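Local coordinates for predicted protein (Phaeodactylum tricornutum CCAP 1055/1, PDB 5Z5M) that probably carries out the last two steps of urate degradation, hydrolysing 5-hydroxyisourate and decarboxylating the resulting OHCU to (S)-allantoin, at residues G257-G262 / S289-S294. Numbering follows the deposited sequence.
Sequences GTFTSG and SPWSFS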
ATOM      1  N   GLY A 257       4.307   9.051  21.377  1.00 13.32           N
ATOM      2  CA  GLY A 257       4.903   8.013  22.196  1.00 17.05           C
ATOM      3  C   GLY A 257       4.875   6.665  21.492  1.00 19.07           C
ATOM      4  O   GLY A 257       5.039   5.624  22.127  1.00 19.24           O
ATOM      5  N   THR A 258       4.661   6.678  20.177  1.00 14.02           N
ATOM      6  CA  THR A 258       4.633   5.439  19.392  1.00  8.66           C
ATOM      7  C   THR A 258       5.996   4.756  19.428  1.00 13.48           C
ATOM      8  O   THR A 258       7.034   5.408  19.297  1.00 14.48           O
ATOM      9  CB  THR A 258       4.221   5.702  17.920  1.00 16.77           C
ATOM     10  OG1 THR A 258       2.988   6.425  17.893  1.00 17.02           O
ATOM     11  CG2 THR A 258       4.042   4.393  17.157  1.00 12.57           C
ATOM     12  N   PHE A 259       6.002   3.446  19.636  1.00 11.74           N
ATOM     13  CA  PHE A 259       7.271   2.735  19.683  1.00 17.12           C
ATOM     14  C   PHE A 259       7.977   2.788  18.340  1.00 19.84           C
ATOM     15  O   PHE A 259       7.397   2.468  17.299  1.00 12.17           O
ATOM     16  CB  PHE A 259       7.095   1.278  20.098  1.00 12.20           C
ATOM     17  CG  PHE A 259       8.387   0.515  20.114  1.00 19.44           C
ATOM     18  CD1 PHE A 259       9.299   0.702  21.143  1.00 21.50           C
ATOM     19  CD2 PHE A 259       8.708  -0.361  19.089  1.00 28.38           C
ATOM     20  CE1 PHE A 259      10.502   0.013  21.160  1.00 24.06           C
ATOM     21  CE2 PHE A 259       9.910  -1.053  19.100  1.00 26.97           C
ATOM     22  CZ  PHE A 259      10.807  -0.863  20.137  1.00 23.96           C
ATOM     23  N   THR A 260       9.229   3.226  18.385  1.00 14.33           N
ATOM     24  CA  THR A 260      10.128   3.180  17.242  1.00 14.32           C
ATOM     25  C   THR A 260      11.471   2.634  17.724  1.00 18.84           C
ATOM     26  O   THR A 260      11.766   2.664  18.919  1.00 19.17           O
ATOM     27  CB  THR A 260      10.318   4.570  16.596  1.00 15.11           C
ATOM     28  OG1 THR A 260      10.736   5.511  17.595  1.00 21.81           O
ATOM     29  CG2 THR A 260       9.017   5.063  15.971  1.00 21.07           C
ATOM     30  N   SER A 261      12.273   2.118  16.803  1.00 12.06           N
ATOM     31  CA  SER A 261      13.600   1.628  17.149  1.00 11.53           C
ATOM     32  C   SER A 261      14.507   2.797  17.527  1.00 17.72           C
ATOM     33  O   SER A 261      14.277   3.928  17.097  1.00 14.49           O
ATOM     34  CB  SER A 261      14.203   0.831  15.988  1.00 19.44           C
ATOM     35  OG  SER A 261      13.414  -0.309  15.685  1.00 20.64           O
ATOM     36  N   GLY A 262      15.521   2.521  18.349  1.00 20.28           N
ATOM     37  CA  GLY A 262      16.482   3.533  18.766  1.00 29.13           C
ATOM     38  C   GLY A 262      17.031   4.289  17.574  1.00 27.99           C
ATOM     39  O   GLY A 262      17.057   5.515  17.566  1.00 27.04           O
ATOM     40  N   SER A 289       3.250   4.436   8.704  1.00  9.34           N
ATOM     41  CA  SER A 289       3.376   3.897  10.055  1.00 12.17           C
ATOM     42  C   SER A 289       4.874   3.940  10.365  1.00 10.98           C
ATOM     43  O   SER A 289       5.661   4.321   9.497  1.00  9.27           O
ATOM     44  CB  SER A 289       2.801   2.478  10.149  1.00 12.66           C
ATOM     45  OG  SER A 289       3.682   1.513   9.589  1.00 10.05           O
ATOM     46  N   PRO A 290       5.289   3.575  11.593  1.00  7.88           N
ATOM     47  CA  PRO A 290       6.743   3.551  11.796  1.00 12.41           C
ATOM     48  C   PRO A 290       7.469   2.519  10.924  1.00 10.43           C
ATOM     49  O   PRO A 290       8.701   2.565  10.825  1.00 10.00           O
ATOM     50  CB  PRO A 290       6.884   3.189  13.282  1.00 13.19           C
ATOM     51  CG  PRO A 290       5.633   3.679  13.897  1.00  9.34           C
ATOM     52  CD  PRO A 290       4.559   3.443  12.866  1.00 15.86           C
ATOM     53  N   TRP A 291       6.721   1.613  10.299  1.00  6.46           N
ATOM     54  CA  TRP A 291       7.321   0.450   9.646  1.00  6.03           C
ATOM     55  C   TRP A 291       6.933   0.316   8.181  1.00  9.52           C
ATOM     56  O   TRP A 291       7.267  -0.675   7.533  1.00  8.99           O
ATOM     57  CB  TRP A 291       6.926  -0.825  10.392  1.00  9.01           C
ATOM     58  CG  TRP A 291       7.035  -0.687  11.881  1.00 11.45           C
ATOM     59  CD1 TRP A 291       6.014  -0.443  12.754  1.00 12.17           C
ATOM     60  CD2 TRP A 291       8.230  -0.772  12.673  1.00 14.69           C
ATOM     61  NE1 TRP A 291       6.498  -0.375  14.038  1.00 13.48           N
ATOM     62  CE2 TRP A 291       7.856  -0.575  14.014  1.00  7.73           C
ATOM     63  CE3 TRP A 291       9.578  -0.999  12.376  1.00 14.73           C
ATOM     64  CZ2 TRP A 291       8.779  -0.594  15.060  1.00 17.52           C
ATOM     65  CZ3 TRP A 291      10.496  -1.022  13.421  1.00 15.19           C
ATOM     66  CH2 TRP A 291      10.092  -0.818  14.741  1.00 17.54           C
ATOM     67  N   SER A 292       6.237   1.316   7.654  1.00  3.53           N
ATOM     68  CA  SER A 292       5.761   1.240   6.275  1.00  5.94           C
ATOM     69  C   SER A 292       5.332   2.598   5.770  1.00 10.35           C
ATOM     70  O   SER A 292       4.938   3.462   6.553  1.00  8.88           O
ATOM     71  CB  SER A 292       4.590   0.260   6.176  1.00 11.74           C
ATOM     72  OG  SER A 292       3.445   0.804   6.819  1.00 14.83           O
ATOM     73  N   PHE A 293       5.394   2.802   4.460  1.00  7.91           N
ATOM     74  CA  PHE A 293       4.756   3.975   3.909  1.00 13.34           C
ATOM     75  C   PHE A 293       4.426   3.779   2.438  1.00 11.24           C
ATOM     76  O   PHE A 293       4.974   2.898   1.765  1.00  4.94           O
ATOM     77  CB  PHE A 293       5.609   5.240   4.131  1.00 10.73           C
ATOM     78  CG  PHE A 293       6.833   5.348   3.261  1.00 13.47           C
ATOM     79  CD1 PHE A 293       6.787   6.038   2.061  1.00 14.84           C
ATOM     80  CD2 PHE A 293       8.046   4.834   3.680  1.00 16.13           C
ATOM     81  CE1 PHE A 293       7.915   6.167   1.270  1.00 18.38           C
ATOM     82  CE2 PHE A 293       9.183   4.966   2.898  1.00 18.63           C
ATOM     83  CZ  PHE A 293       9.115   5.625   1.688  1.00 20.71           C
ATOM     84  N   SER A 294       3.496   4.596   1.961  1.00  8.29           N
ATOM     85  CA  SER A 294       3.079   4.527   0.569  1.00  7.54           C
ATOM     86  C   SER A 294       2.549   5.873   0.101  1.00 11.84           C
ATOM     87  O   SER A 294       2.196   6.743   0.901  1.00 11.43           O
ATOM     88  CB  SER A 294       2.013   3.447   0.372  1.00 12.84           C
ATOM     89  OG  SER A 294       0.867   3.709   1.160  1.00 27.78           O
TER
HETATM   90  O   HOH W   1       5.484   0.651  16.566  1.00 15.69           O
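In the transthyretin-like HIU hydrolase domain, the turn between strands 281-289 and 292-296 meets the loop that leaves helix 249-256. G257, with phi 71°, is the C-prime residue of the Schellman motif ending that helix, and the chain then runs extended past the tip of the turn. No direct hydrogen bond joins the two segments. Their polar link is one water, which donates to F259 O at 2.7 Å and accepts from W291 NE1 at 2.9 Å, lying in the indole plane at its edge. Most of the rest is apolar, the S261 hydroxyl at the indole edge being the exception. T258 places CG2 anti to its backbone N, so that this methyl meets P290 CG at 3.7 Å, while T260 CG2, anti to its own carbonyl carbon, reaches P290 CB at 3.9 Å; both side chains cross the proline at roughly a right angle. P290 CB also sits 3.6 Å above one face of the W291 ring, near its rim, so proline and indole present a joint surface. The benzo edge of W291 points at the loop: CH2 lies 3.5 Å from S261 OG, near the ring plane, and CZ2 is 4.0 Å from F259 CD2, the two side chains crossing obliquely. Behind this tip, S289 OG accepts from W291 N at 3.1 Å and 159°, an ST turn that ties the start of the hairpin bend to its tryptophan; the same oxygen is hydrogen-bonded to T190 O of a third subunit. S292-S294 pair antiparallel with a second subunit, continuing the sheet across the interface, as in the transthyretin-fold tetramer.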